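Local coordinates for protein DNA-3-methyladenine glycosidase II, putative (Deinococcus radiodurans, PDB 2YG9) that belongs to the HhH-GPD superfamily of base excision DNA repair proteins, an all-helical fold that carries a helix-hairpin-helix motif, at residues F62-R67 and L164-R169; L143-L148 and W157-F162; D171-G176 and D195-W200. One frame throughout, in Å; residues are numbered along the deposited sequence.

Contact 1: residues F62-R67 and L164-R169; sequences FGRLVR and LFALAR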
ATOM      1  N   PHE A  62       6.749 -10.671  -0.028  1.00  9.60           N
ATOM      2  CA  PHE A  62       7.797 -10.455  -1.011  1.00  9.49           C
ATOM      3  C   PHE A  62       7.245 -10.322  -2.440  1.00  8.33           C
ATOM      4  O   PHE A  62       7.483  -9.337  -3.116  1.00  8.64           O
ATOM      5  CB  PHE A  62       8.897 -11.519  -0.942  1.00  9.20           C
ATOM      6  CG  PHE A  62       9.951 -11.310  -1.966  1.00  9.11           C
ATOM      7  CD1 PHE A  62      10.893 -10.328  -1.782  1.00  9.18           C
ATOM      8  CD2 PHE A  62       9.928 -12.007  -3.170  1.00  9.78           C
ATOM      9  CE1 PHE A  62      11.863 -10.081  -2.753  1.00 10.41           C
ATOM     10  CE2 PHE A  62      10.895 -11.788  -4.145  1.00  9.83           C
ATOM     11  CZ  PHE A  62      11.853 -10.795  -3.943  1.00  9.70           C
ATOM     12  N   GLY A  63       6.505 -11.322  -2.884  1.00  9.00           N
ATOM     13  CA  GLY A  63       5.858 -11.312  -4.170  1.00  8.33           C
ATOM     14  C   GLY A  63       4.943 -10.111  -4.361  1.00  8.66           C
ATOM     15  O   GLY A  63       4.947  -9.515  -5.427  1.00  7.81           O
ATOM     16  N   ARG A  64       4.154  -9.747  -3.342  1.00  8.37           N
ATOM     17  CA  ARG A  64       3.315  -8.554  -3.466  1.00  8.34           C
ATOM     18  C   ARG A  64       4.120  -7.276  -3.577  1.00  8.51           C
ATOM     19  O   ARG A  64       3.693  -6.363  -4.288  1.00  9.46           O
ATOM     20  CB  ARG A  64       2.315  -8.416  -2.341  1.00  8.28           C
ATOM     21  CG  ARG A  64       1.103  -9.397  -2.427  1.00  9.70           C
ATOM     22  CD  ARG A  64       0.150  -9.069  -3.567  1.00 14.73           C
ATOM     23  NE  ARG A  64      -0.483  -7.758  -3.377  1.00 16.51           N
ATOM     24  CZ  ARG A  64      -1.482  -7.503  -2.523  1.00 16.46           C
ATOM     25  NH1 ARG A  64      -2.019  -8.451  -1.789  1.00 14.61           N
ATOM     26  NH2 ARG A  64      -1.956  -6.275  -2.420  1.00 18.65           N
ATOM     27  N   LEU A  65       5.257  -7.229  -2.886  1.00  7.81           N
ATOM     28  CA  LEU A  65       6.195  -6.113  -3.010  1.00  7.92           C
ATOM     29  C   LEU A  65       6.667  -6.006  -4.450  1.00  7.39           C
ATOM     30  O   LEU A  65       6.615  -4.923  -5.042  1.00  7.63           O
ATOM     31  CB  LEU A  65       7.377  -6.201  -2.036  1.00  7.13           C
ATOM     32  CG  LEU A  65       8.297  -4.952  -2.127  1.00  7.89           C
ATOM     33  CD1 LEU A  65       7.540  -3.635  -1.888  1.00  7.58           C
ATOM     34  CD2 LEU A  65       9.449  -5.128  -1.191  1.00  8.21           C
ATOM     35  N   VAL A  66       7.085  -7.130  -5.013  1.00  6.77           N
ATOM     36  CA  VAL A  66       7.600  -7.182  -6.378  1.00  7.41           C
ATOM     37  C   VAL A  66       6.497  -6.802  -7.360  1.00  7.13           C
ATOM     38  O   VAL A  66       6.740  -6.015  -8.253  1.00  6.59           O
ATOM     39  CB  VAL A  66       8.203  -8.578  -6.729  1.00  8.08           C
ATOM     40  CG1 VAL A  66       8.413  -8.699  -8.244  1.00  6.72           C
ATOM     41  CG2 VAL A  66       9.494  -8.806  -5.958  1.00  2.83           C
ATOM     42  N   ARG A  67       5.269  -7.290  -7.125  1.00  7.27           N
ATOM     43  CA  ARG A  67       4.117  -6.895  -7.969  1.00  8.70           C
ATOM     44  C   ARG A  67       3.916  -5.375  -7.969  1.00  8.48           C
ATOM     45  O   ARG A  67       3.736  -4.782  -9.013  1.00 10.27           O
ATOM     46  CB  ARG A  67       2.803  -7.553  -7.513  1.00  7.46           C
ATOM     47  CG  ARG A  67       1.687  -7.424  -8.560  1.00  8.92           C
ATOM     48  CD  ARG A  67       0.355  -7.854  -8.019  1.00 12.20           C
ATOM     49  NE  ARG A  67       0.196  -9.309  -8.010  1.00 14.02           N
ATOM     50  CZ  ARG A  67      -0.254 -10.040  -9.040  1.00 16.16           C
ATOM     51  NH1 ARG A  67      -0.562  -9.492 -10.221  1.00 19.00           N
ATOM     52  NH2 ARG A  67      -0.372 -11.359  -8.897  1.00 18.01           N
ATOM     53  N   LEU A 164      -0.650  -0.920   3.805  1.00  5.98           N
ATOM     54  CA  LEU A 164      -2.094  -0.775   3.734  1.00  6.20           C
ATOM     55  C   LEU A 164      -2.732  -1.831   2.835  1.00  6.30           C
ATOM     56  O   LEU A 164      -3.648  -2.554   3.260  1.00  5.37           O
ATOM     57  CB  LEU A 164      -2.473   0.641   3.312  1.00  5.55           C
ATOM     58  CG  LEU A 164      -3.921   1.154   3.441  1.00  5.42           C
ATOM     59  CD1 LEU A 164      -3.838   2.697   3.330  1.00  4.94           C
ATOM     60  CD2 LEU A 164      -4.899   0.579   2.379  1.00  4.72           C
ATOM     61  N   PHE A 165      -2.234  -1.948   1.605  1.00  6.29           N
ATOM     62  CA  PHE A 165      -2.838  -2.821   0.649  1.00  7.57           C
ATOM     63  C   PHE A 165      -2.323  -4.256   0.667  1.00  9.15           C
ATOM     64  O   PHE A 165      -3.126  -5.156   0.431  1.00 11.08           O
ATOM     65  CB  PHE A 165      -2.765  -2.270  -0.762  1.00  7.95           C
ATOM     66  CG  PHE A 165      -3.611  -1.070  -0.979  1.00  6.94           C
ATOM     67  CD1 PHE A 165      -4.990  -1.195  -1.139  1.00  9.09           C
ATOM     68  CD2 PHE A 165      -3.053   0.186  -1.010  1.00  7.87           C
ATOM     69  CE1 PHE A 165      -5.783  -0.067  -1.367  1.00  9.61           C
ATOM     70  CE2 PHE A 165      -3.840   1.300  -1.242  1.00  6.87           C
ATOM     71  CZ  PHE A 165      -5.197   1.173  -1.395  1.00  8.62           C
ATOM     72  N   ALA A 166      -1.041  -4.498   0.913  1.00  9.15           N
ATOM     73  CA  ALA A 166      -0.537  -5.905   0.873  1.00  9.46           C
ATOM     74  C   ALA A 166      -0.699  -6.572   2.232  1.00  9.82           C
ATOM     75  O   ALA A 166      -1.259  -7.684   2.355  1.00 12.03           O
ATOM     76  CB  ALA A 166       0.935  -5.980   0.411  1.00  9.53           C
ATOM     77  N   LEU A 167      -0.253  -5.882   3.262  1.00  9.52           N
ATOM     78  CA  LEU A 167      -0.245  -6.434   4.596  1.00  9.45           C
ATOM     79  C   LEU A 167      -1.589  -6.187   5.295  1.00  9.37           C
ATOM     80  O   LEU A 167      -1.813  -6.743   6.363  1.00  8.37           O
ATOM     81  CB  LEU A 167       0.919  -5.860   5.415  1.00  9.90           C
ATOM     82  CG  LEU A 167       2.320  -6.008   4.798  1.00  9.59           C
ATOM     83  CD1 LEU A 167       3.421  -5.637   5.769  1.00  4.38           C
ATOM     84  CD2 LEU A 167       2.519  -7.406   4.179  1.00  6.14           C
ATOM     85  N   ALA A 168      -2.474  -5.397   4.670  1.00  8.71           N
ATOM     86  CA  ALA A 168      -3.798  -5.034   5.268  1.00  8.91           C
ATOM     87  C   ALA A 168      -3.727  -4.467   6.685  1.00  8.82           C
ATOM     88  O   ALA A 168      -4.620  -4.664   7.531  1.00  8.54           O
ATOM     89  CB  ALA A 168      -4.765  -6.225   5.193  1.00  8.31           C
ATOM     90  N   ARG A 169      -2.692  -3.688   6.945  1.00  8.76           N
ATOM     91  CA  ARG A 169      -2.619  -3.012   8.217  1.00  7.94           C
ATOM     92  C   ARG A 169      -3.677  -1.927   8.301  1.00  7.48           C
ATOM     93  O   ARG A 169      -3.917  -1.245   7.314  1.00  6.50           O
ATOM     94  CB  ARG A 169      -1.255  -2.457   8.430  1.00  8.33           C
ATOM     95  CG  ARG A 169      -0.231  -3.517   8.347  1.00  9.59           C
ATOM     96  CD  ARG A 169       0.725  -3.381   9.388  1.00 12.45           C
ATOM     97  NE  ARG A 169       1.669  -4.513   9.447  1.00 14.16           N
ATOM     98  CZ  ARG A 169       2.781  -4.487  10.184  1.00 14.07           C
ATOM     99  NH1 ARG A 169       3.112  -3.379  10.839  1.00 11.30           N
ATOM    100  NH2 ARG A 169       3.588  -5.538  10.219  1.00 13.27           N
TER
HETATM  101  O   HOH W   1      -4.096  -7.717   0.358  1.00 18.79           O
HETATM  102  O   HOH W   2      -4.974  -5.649  -1.647  1.00 23.09           O

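Contact 2: residues L143-L148 and W157-F162; sequences LVIAEL and WTAEMF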
ATOM      1  N   LEU A 143       8.850   0.301  11.787  1.00 12.11           N
ATOM      2  CA  LEU A 143      10.030  -0.534  11.595  1.00 12.22           C
ATOM      3  C   LEU A 143      10.007  -1.212  10.218  1.00 11.62           C
ATOM      4  O   LEU A 143      11.043  -1.306   9.561  1.00 12.42           O
ATOM      5  CB  LEU A 143      10.161  -1.598  12.682  1.00 12.55           C
ATOM      6  CG  LEU A 143      10.373  -1.203  14.156  1.00 14.94           C
ATOM      7  CD1 LEU A 143      10.678  -2.466  14.964  1.00 17.10           C
ATOM      8  CD2 LEU A 143      11.476  -0.144  14.450  1.00 18.55           C
ATOM      9  N   VAL A 144       8.833  -1.697   9.787  1.00 10.59           N
ATOM     10  CA  VAL A 144       8.681  -2.222   8.421  1.00 10.06           C
ATOM     11  C   VAL A 144       8.975  -1.116   7.393  1.00  9.10           C
ATOM     12  O   VAL A 144       9.725  -1.297   6.430  1.00  9.35           O
ATOM     13  CB  VAL A 144       7.283  -2.844   8.207  1.00 10.29           C
ATOM     14  CG1 VAL A 144       7.100  -3.394   6.735  1.00  8.68           C
ATOM     15  CG2 VAL A 144       7.023  -3.945   9.279  1.00  9.42           C
ATOM     16  N   ILE A 145       8.374   0.040   7.616  1.00  8.53           N
ATOM     17  CA  ILE A 145       8.583   1.204   6.758  1.00  7.93           C
ATOM     18  C   ILE A 145      10.058   1.524   6.617  1.00  7.50           C
ATOM     19  O   ILE A 145      10.558   1.629   5.493  1.00  9.07           O
ATOM     20  CB  ILE A 145       7.738   2.443   7.201  1.00  8.39           C
ATOM     21  CG1 ILE A 145       6.246   2.128   6.968  1.00  7.65           C
ATOM     22  CG2 ILE A 145       8.177   3.708   6.388  1.00  6.71           C
ATOM     23  CD1 ILE A 145       5.232   3.028   7.725  1.00  6.85           C
ATOM     24  N   ALA A 146      10.765   1.655   7.727  1.00  7.10           N
ATOM     25  CA  ALA A 146      12.151   2.089   7.692  1.00  7.60           C
ATOM     26  C   ALA A 146      13.007   1.101   6.885  1.00  8.17           C
ATOM     27  O   ALA A 146      13.892   1.509   6.126  1.00  9.20           O
ATOM     28  CB  ALA A 146      12.702   2.237   9.115  1.00  4.65           C
ATOM     29  N   GLU A 147      12.742  -0.198   7.026  1.00  9.13           N
ATOM     30  CA  GLU A 147      13.532  -1.173   6.282  1.00  9.33           C
ATOM     31  C   GLU A 147      13.238  -1.167   4.795  1.00  9.27           C
ATOM     32  O   GLU A 147      14.144  -1.366   3.981  1.00  9.21           O
ATOM     33  CB  GLU A 147      13.353  -2.586   6.848  1.00 10.99           C
ATOM     34  CG  GLU A 147      13.970  -2.790   8.219  1.00 15.13           C
ATOM     35  CD  GLU A 147      15.406  -2.267   8.354  1.00 21.19           C
ATOM     36  OE1 GLU A 147      16.323  -2.750   7.613  1.00 22.72           O
ATOM     37  OE2 GLU A 147      15.606  -1.360   9.216  1.00 25.53           O
ATOM     38  N   LEU A 148      11.962  -1.008   4.429  1.00  7.96           N
ATOM     39  CA  LEU A 148      11.592  -0.892   3.012  1.00  7.68           C
ATOM     40  C   LEU A 148      12.176   0.361   2.351  1.00  7.46           C
ATOM     41  O   LEU A 148      12.702   0.306   1.223  1.00  8.58           O
ATOM     42  CB  LEU A 148      10.077  -0.917   2.852  1.00  6.57           C
ATOM     43  CG  LEU A 148       9.420  -2.268   3.130  1.00  8.10           C
ATOM     44  CD1 LEU A 148       7.926  -2.047   3.155  1.00  8.38           C
ATOM     45  CD2 LEU A 148       9.819  -3.306   2.099  1.00  5.97           C
ATOM     46  N   TRP A 157       6.120   6.449   0.784  1.00  8.10           N
ATOM     47  CA  TRP A 157       4.781   6.282   0.183  1.00  7.77           C
ATOM     48  C   TRP A 157       4.541   4.842  -0.290  1.00  6.33           C
ATOM     49  O   TRP A 157       3.534   4.217   0.010  1.00  5.30           O
ATOM     50  CB  TRP A 157       4.608   7.280  -0.968  1.00  8.38           C
ATOM     51  CG  TRP A 157       3.266   7.148  -1.615  1.00  9.11           C
ATOM     52  CD1 TRP A 157       2.092   7.705  -1.181  1.00  9.50           C
ATOM     53  CD2 TRP A 157       2.947   6.383  -2.766  1.00  9.69           C
ATOM     54  NE1 TRP A 157       1.068   7.329  -1.992  1.00  8.90           N
ATOM     55  CE2 TRP A 157       1.556   6.527  -2.989  1.00  8.46           C
ATOM     56  CE3 TRP A 157       3.704   5.605  -3.663  1.00 10.34           C
ATOM     57  CZ2 TRP A 157       0.896   5.924  -4.069  1.00  9.90           C
ATOM     58  CZ3 TRP A 157       3.043   4.991  -4.738  1.00 10.84           C
ATOM     59  CH2 TRP A 157       1.644   5.138  -4.916  1.00 10.29           C
ATOM     60  N   THR A 158       5.479   4.308  -1.049  1.00  6.74           N
ATOM     61  CA  THR A 158       5.411   2.924  -1.493  1.00  7.01           C
ATOM     62  C   THR A 158       5.354   1.940  -0.303  1.00  6.79           C
ATOM     63  O   THR A 158       4.581   0.975  -0.304  1.00  6.45           O
ATOM     64  CB  THR A 158       6.646   2.569  -2.415  1.00  7.42           C
ATOM     65  OG1 THR A 158       6.622   3.411  -3.557  1.00 10.08           O
ATOM     66  CG2 THR A 158       6.625   1.119  -2.833  1.00  6.97           C
ATOM     67  N   ALA A 159       6.208   2.164   0.694  1.00  6.81           N
ATOM     68  CA  ALA A 159       6.219   1.337   1.919  1.00  6.30           C
ATOM     69  C   ALA A 159       4.868   1.350   2.614  1.00  6.17           C
ATOM     70  O   ALA A 159       4.334   0.308   2.984  1.00  7.61           O
ATOM     71  CB  ALA A 159       7.346   1.808   2.870  1.00  6.30           C
ATOM     72  N   GLU A 160       4.270   2.533   2.703  1.00  6.38           N
ATOM     73  CA  GLU A 160       2.970   2.740   3.350  1.00  6.58           C
ATOM     74  C   GLU A 160       1.813   2.144   2.574  1.00  6.02           C
ATOM     75  O   GLU A 160       0.891   1.595   3.160  1.00  6.11           O
ATOM     76  CB  GLU A 160       2.737   4.241   3.537  1.00  6.17           C
ATOM     77  CG  GLU A 160       3.611   4.856   4.598  1.00  7.44           C
ATOM     78  CD  GLU A 160       3.426   6.379   4.777  1.00  7.94           C
ATOM     79  OE1 GLU A 160       3.158   7.087   3.770  1.00 12.45           O
ATOM     80  OE2 GLU A 160       3.577   6.873   5.936  1.00 14.86           O
ATOM     81  N   MET A 161       1.868   2.240   1.249  1.00  7.36           N
ATOM     82  CA  MET A 161       0.874   1.618   0.398  1.00  6.97           C
ATOM     83  C   MET A 161       0.952   0.085   0.543  1.00  6.98           C
ATOM     84  O   MET A 161      -0.048  -0.628   0.460  1.00  7.62           O
ATOM     85  CB  MET A 161       1.128   2.003  -1.064  1.00  6.81           C
ATOM     86  CG  MET A 161       0.760   3.433  -1.475  1.00  8.84           C
ATOM     87  SD  MET A 161      -0.877   3.942  -0.950  1.00  8.59           S
ATOM     88  CE  MET A 161      -0.542   4.812   0.552  1.00  8.78           C
ATOM     89  N   PHE A 162       2.166  -0.410   0.677  1.00  7.00           N
ATOM     90  CA  PHE A 162       2.413  -1.847   0.880  1.00  7.10           C
ATOM     91  C   PHE A 162       1.824  -2.377   2.216  1.00  5.76           C
ATOM     92  O   PHE A 162       1.153  -3.418   2.289  1.00  4.71           O
ATOM     93  CB  PHE A 162       3.921  -2.110   0.761  1.00  7.45           C
ATOM     94  CG  PHE A 162       4.328  -3.543   1.012  1.00  7.42           C
ATOM     95  CD1 PHE A 162       4.088  -4.519   0.067  1.00 10.56           C
ATOM     96  CD2 PHE A 162       4.907  -3.905   2.202  1.00  8.28           C
ATOM     97  CE1 PHE A 162       4.441  -5.858   0.321  1.00 10.15           C
ATOM     98  CE2 PHE A 162       5.282  -5.219   2.448  1.00  9.00           C
ATOM     99  CZ  PHE A 162       5.079  -6.176   1.505  1.00  8.73           C
TER

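Contact 3: residues D171-G176 and D195-W200; sequences DVFSSG and DVTARW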
ATOM      1  N   ASP A 171      -4.134   1.001  10.206  1.00  7.26           N
ATOM      2  CA  ASP A 171      -3.994   2.311  10.767  1.00  7.39           C
ATOM      3  C   ASP A 171      -2.917   3.166  10.070  1.00  7.77           C
ATOM      4  O   ASP A 171      -2.046   3.772  10.716  1.00  7.32           O
ATOM      5  CB  ASP A 171      -3.747   2.221  12.284  1.00  8.17           C
ATOM      6  CG  ASP A 171      -3.967   3.538  12.963  1.00  9.00           C
ATOM      7  OD1 ASP A 171      -4.770   4.363  12.457  1.00  6.96           O
ATOM      8  OD2 ASP A 171      -3.327   3.786  13.984  1.00 11.45           O
ATOM      9  N   VAL A 172      -3.009   3.213   8.744  1.00  7.17           N
ATOM     10  CA  VAL A 172      -2.024   3.883   7.914  1.00  6.64           C
ATOM     11  C   VAL A 172      -2.628   5.078   7.174  1.00  7.18           C
ATOM     12  O   VAL A 172      -3.494   4.896   6.333  1.00  8.21           O
ATOM     13  CB  VAL A 172      -1.462   2.945   6.839  1.00  5.98           C
ATOM     14  CG1 VAL A 172      -0.356   3.709   5.996  1.00  3.60           C
ATOM     15  CG2 VAL A 172      -0.887   1.615   7.458  1.00  3.92           C
ATOM     16  N   PHE A 173      -2.170   6.280   7.490  1.00  6.35           N
ATOM     17  CA  PHE A 173      -2.456   7.443   6.683  1.00  6.44           C
ATOM     18  C   PHE A 173      -1.140   7.901   6.098  1.00  6.56           C
ATOM     19  O   PHE A 173      -0.268   8.331   6.830  1.00  7.22           O
ATOM     20  CB  PHE A 173      -3.083   8.577   7.490  1.00  6.79           C
ATOM     21  CG  PHE A 173      -3.412   9.797   6.654  1.00  7.79           C
ATOM     22  CD1 PHE A 173      -4.577   9.850   5.908  1.00  7.68           C
ATOM     23  CD2 PHE A 173      -2.535  10.851   6.563  1.00  8.54           C
ATOM     24  CE1 PHE A 173      -4.855  10.942   5.089  1.00  6.43           C
ATOM     25  CE2 PHE A 173      -2.830  11.953   5.803  1.00  6.43           C
ATOM     26  CZ  PHE A 173      -3.981  11.982   5.042  1.00  5.73           C
ATOM     27  N   SER A 174      -1.040   7.833   4.780  1.00  6.30           N
ATOM     28  CA  SER A 174       0.084   8.294   4.014  1.00  6.47           C
ATOM     29  C   SER A 174       0.016   9.803   3.731  1.00  6.70           C
ATOM     30  O   SER A 174      -0.679  10.256   2.840  1.00  6.37           O
ATOM     31  CB  SER A 174       0.170   7.460   2.730  1.00  7.54           C
ATOM     32  OG  SER A 174       1.397   7.661   2.056  1.00  9.54           O
ATOM     33  N   SER A 175       0.800  10.578   4.493  1.00  7.18           N
ATOM     34  CA  SER A 175       0.783  12.023   4.425  1.00  7.56           C
ATOM     35  C   SER A 175       1.473  12.535   3.157  1.00  7.83           C
ATOM     36  O   SER A 175       1.297  13.686   2.799  1.00  8.72           O
ATOM     37  CB  SER A 175       1.464  12.588   5.629  1.00  7.61           C
ATOM     38  OG  SER A 175       2.863  12.324   5.495  1.00  9.65           O
ATOM     39  N   GLY A 176       2.206  11.665   2.476  1.00  8.10           N
ATOM     40  CA  GLY A 176       2.761  11.944   1.142  1.00  8.90           C
ATOM     41  C   GLY A 176       1.930  11.521  -0.058  1.00  9.14           C
ATOM     42  O   GLY A 176       2.365  11.670  -1.174  1.00 10.60           O
ATOM     43  N   ASP A 195      -4.356  16.590  13.147  1.00 11.04           N
ATOM     44  CA  ASP A 195      -5.531  16.528  13.999  1.00 12.18           C
ATOM     45  C   ASP A 195      -6.672  15.741  13.352  1.00 10.65           C
ATOM     46  O   ASP A 195      -7.187  14.797  13.920  1.00 10.03           O
ATOM     47  CB  ASP A 195      -6.050  17.928  14.298  1.00 12.92           C
ATOM     48  CG  ASP A 195      -5.345  18.582  15.441  1.00 19.81           C
ATOM     49  OD1 ASP A 195      -4.415  17.967  16.001  1.00 24.17           O
ATOM     50  OD2 ASP A 195      -5.761  19.721  15.787  1.00 28.49           O
ATOM     51  N   VAL A 196      -7.068  16.176  12.174  1.00  9.94           N
ATOM     52  CA  VAL A 196      -8.103  15.486  11.426  1.00 10.27           C
ATOM     53  C   VAL A 196      -7.882  13.961  11.344  1.00  9.84           C
ATOM     54  O   VAL A 196      -8.761  13.152  11.690  1.00 10.33           O
ATOM     55  CB  VAL A 196      -8.214  16.102  10.036  1.00  9.84           C
ATOM     56  CG1 VAL A 196      -9.112  15.267   9.175  1.00  9.17           C
ATOM     57  CG2 VAL A 196      -8.733  17.566  10.156  1.00  9.31           C
ATOM     58  N   THR A 197      -6.693  13.566  10.895  1.00  9.44           N
ATOM     59  CA  THR A 197      -6.387  12.164  10.655  1.00  9.12           C
ATOM     60  C   THR A 197      -6.151  11.339  11.936  1.00  9.50           C
ATOM     61  O   THR A 197      -6.472  10.145  11.960  1.00  8.42           O
ATOM     62  CB  THR A 197      -5.192  12.018   9.680  1.00  8.60           C
ATOM     63  OG1 THR A 197      -4.034  12.670  10.220  1.00  9.40           O
ATOM     64  CG2 THR A 197      -5.552  12.623   8.309  1.00  6.67           C
ATOM     65  N   ALA A 198      -5.621  11.969  12.997  1.00  9.72           N
ATOM     66  CA  ALA A 198      -5.439  11.294  14.301  1.00 10.95           C
ATOM     67  C   ALA A 198      -6.754  10.758  14.877  1.00 10.64           C
ATOM     68  O   ALA A 198      -6.780   9.719  15.536  1.00 12.32           O
ATOM     69  CB  ALA A 198      -4.785  12.285  15.313  1.00 10.17           C
ATOM     70  N   ARG A 199      -7.835  11.491  14.646  1.00 11.60           N
ATOM     71  CA  ARG A 199      -9.161  11.122  15.112  0.50 11.24           C
ATOM     72  C   ARG A 199      -9.629   9.803  14.505  1.00 11.72           C
ATOM     73  O   ARG A 199     -10.400   9.042  15.133  1.00 11.19           O
ATOM     74  CB  ARG A 199     -10.149  12.221  14.750  0.50 11.76           C
ATOM     75  CG  ARG A 199     -11.542  11.992  15.274  0.50 12.14           C
ATOM     76  CD  ARG A 199     -12.398  13.180  15.042  0.50 12.27           C
ATOM     77  NE  ARG A 199     -13.753  13.012  15.545  0.50 12.56           N
ATOM     78  CZ  ARG A 199     -14.682  13.962  15.464  0.50 13.37           C
ATOM     79  NH1 ARG A 199     -14.399  15.115  14.884  0.50 12.16           N
ATOM     80  NH2 ARG A 199     -15.906  13.757  15.954  0.50 12.66           N
ATOM     81  N   TRP A 200      -9.179   9.549  13.274  1.00 10.39           N
ATOM     82  CA  TRP A 200      -9.542   8.329  12.570  1.00  9.07           C
ATOM     83  C   TRP A 200      -8.854   7.115  13.105  1.00  8.45           C
ATOM     84  O   TRP A 200      -9.354   6.033  12.936  1.00  8.66           O
ATOM     85  CB  TRP A 200      -9.241   8.456  11.079  1.00  8.32           C
ATOM     86  CG  TRP A 200      -9.916   9.622  10.420  1.00  6.03           C
ATOM     87  CD1 TRP A 200     -11.019  10.302  10.849  1.00  6.23           C
ATOM     88  CD2 TRP A 200      -9.531  10.224   9.186  1.00  6.04           C
ATOM     89  NE1 TRP A 200     -11.334  11.300   9.959  1.00  8.21           N
ATOM     90  CE2 TRP A 200     -10.463  11.253   8.911  1.00  3.98           C
ATOM     91  CE3 TRP A 200      -8.516   9.972   8.271  1.00  5.45           C
ATOM     92  CZ2 TRP A 200     -10.378  12.055   7.773  1.00  6.27           C
ATOM     93  CZ3 TRP A 200      -8.442  10.751   7.126  1.00  6.18           C
ATOM     94  CH2 TRP A 200      -9.368  11.789   6.896  1.00  6.43           C
TER

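Contact 1: residues F62-R67 and L164-R169
The guanidinium of Arg64 lies with one face on Ala166: the methyl CB sits over its centre, 4.0 Å above the plane, and Arg64 NH2 comes within 3.6 Å of Ala166 CA. At its edge, in the plane, water 1 accepts from Arg64 NH1 at 3.1 Å. The direct bond from Arg64 NH2 to Phe165 O is weak, 3.3 Å with an N-H...O angle of 141°, and it approaches the guanidinium obliquely. Two waters reinforce it: water 1 probably donates to Phe165 O at 2.7 Å and water 2, held by Arg64 NH2, donates to Phe165 O at 2.8 Å. Phe165 O thus has one weak direct bond and probably two water bridges. Arg64 gets there by curling, its chain bent at chi2 (-70°) and chi3 (-64°), which folds the guanidinium back over the alanine while Arg64 CB touches Ala166 CB at 3.9 Å. The backbone of Ala166 also bonds to Thr58, whose loop touches Arg64. The positive charge of Arg64 beside Phe165 O would probably be favoured by the helix dipole. In this HhH-GPD fold, the contact joins helix 61-71 to the C-terminal part of helix 156-166, where a wider pi-type turn precedes Ala168, a residue of positive phi.

Contact 2: residues L143-L148 and W157-F162
Helix-hairpin-helix is the motif here: helix 141-149 and helix 156-166 are the two arms, joined by a short glycine-containing hairpin, and Ile145 and Leu148 of the first arm meet Ala159, Glu160 and Phe162 of the second. The segment axes approach to 8.9 Å at an angle of 135°, so the arms run roughly antiparallel but splayed. They come closest in backbone at Ile145 and Ala159, whose CA atoms are 5.4 Å apart; the small alanine side chain permits this. Ala159 CB points into the opposing helix and is met from two residues, by Leu148 CB at 3.9 Å and by Ile145 CG2 at 4.1 Å. Leu148 reaches further with CD1, which touches Ala159 CB (3.9 Å) and also Phe162 CD2 (3.7 Å). The leucine and phenylalanine side chains lie nearly at right angles, and the methyl meets the ring obliquely. Phe162 has CG anti to its own nitrogen, chi1 177°, which swings the ring over toward the leucine. On the other flank Ile145 CD1 runs against the aliphatic part of Glu160, 4.0 Å from Glu160 CG. From there the extended glutamate chain carries its carboxylate past the apolar patch: OE2 forms a salt bridge with Arg156 and OE1 bonds to Ser174 OG, so both oxygens of this buried group have partners. Between residues 143-148 and 157-162 the side-chain contacts are all through carbon atoms. Around them, helix 61-71 adds Leu65 against both Leu148 and Phe162, and Pro61 also reaches the phenylalanine, while Leu163, one residue further along helix 156-166, packs on Val144 and Ile145.

Contact 3: residues D171-G176 and D195-W200
An extended loop passes a helix, with Phe173 CA and Thr197 CA 7.3 Å apart: the backbone of residues 172-174 is strand-like in phi and psi but forms no regular strand, and segment 195-200 is helical. Within the HhH-GPD fold the loop runs from the second arm of the helix-hairpin-helix, helix 156-166, to helix 178-187, and here it leans on helix 193-200. Phe173 carries the contact. Its CG stands anti to the backbone nitrogen (chi1 -179°), which sends the ring out from the loop to the helix. Thr197 CG2 rests over the face of that ring in a CH-pi contact, 3.5 Å from the ring centroid of Phe173 and only 6° off the normal, so the methyl is almost perfectly centred. With chi1 59° the Thr197 hydroxyl turns back to its own helix, where OG1 bonds to Trp193 O, and CG2 faces the ring. Trp200, one turn later, gives the rim of its indole instead: Phe173 CE1 lies near the indole plane, 4.1 Å from Trp200 CZ3, and the two side chains are set aslant. Trp200 NE1 bonds to Asp39 OD2, which helps to fix how the indole is turned. Leu180 and Val184 of helix 178-187, with Arg204 and Ser208 of helix 204-219, also touch Phe173, making it a meeting point of three helices. The nickel ion is about 10 Å from the Trp200 side chain. One face of the indole is backed by its own helix, with Val196 O 3.6 Å above the Trp200 ring plane, toward the rim.

Helix 156-166 connects contacts 1 and 2, whose centres are 10 Å apart; along the chain contact 2 is nested inside the loop closed by contact 1, and contact 3 follows both. A probable hydrogen bond from Leu167 N to Phe162 O joins the two directly, and helix 61-71 borders both. Contact 3 lies farther out, its centre 16 Å from that of contact 2 and 20 Å from that of contact 1. Its loop is nevertheless tied back to the second hairpin arm, through Met161 against Ser174 and Leu164 against Val172. The helix-hairpin-helix thus sits between helix 61-71 and the following loop, which links it to helices 178-187, 193-200 and 204-219.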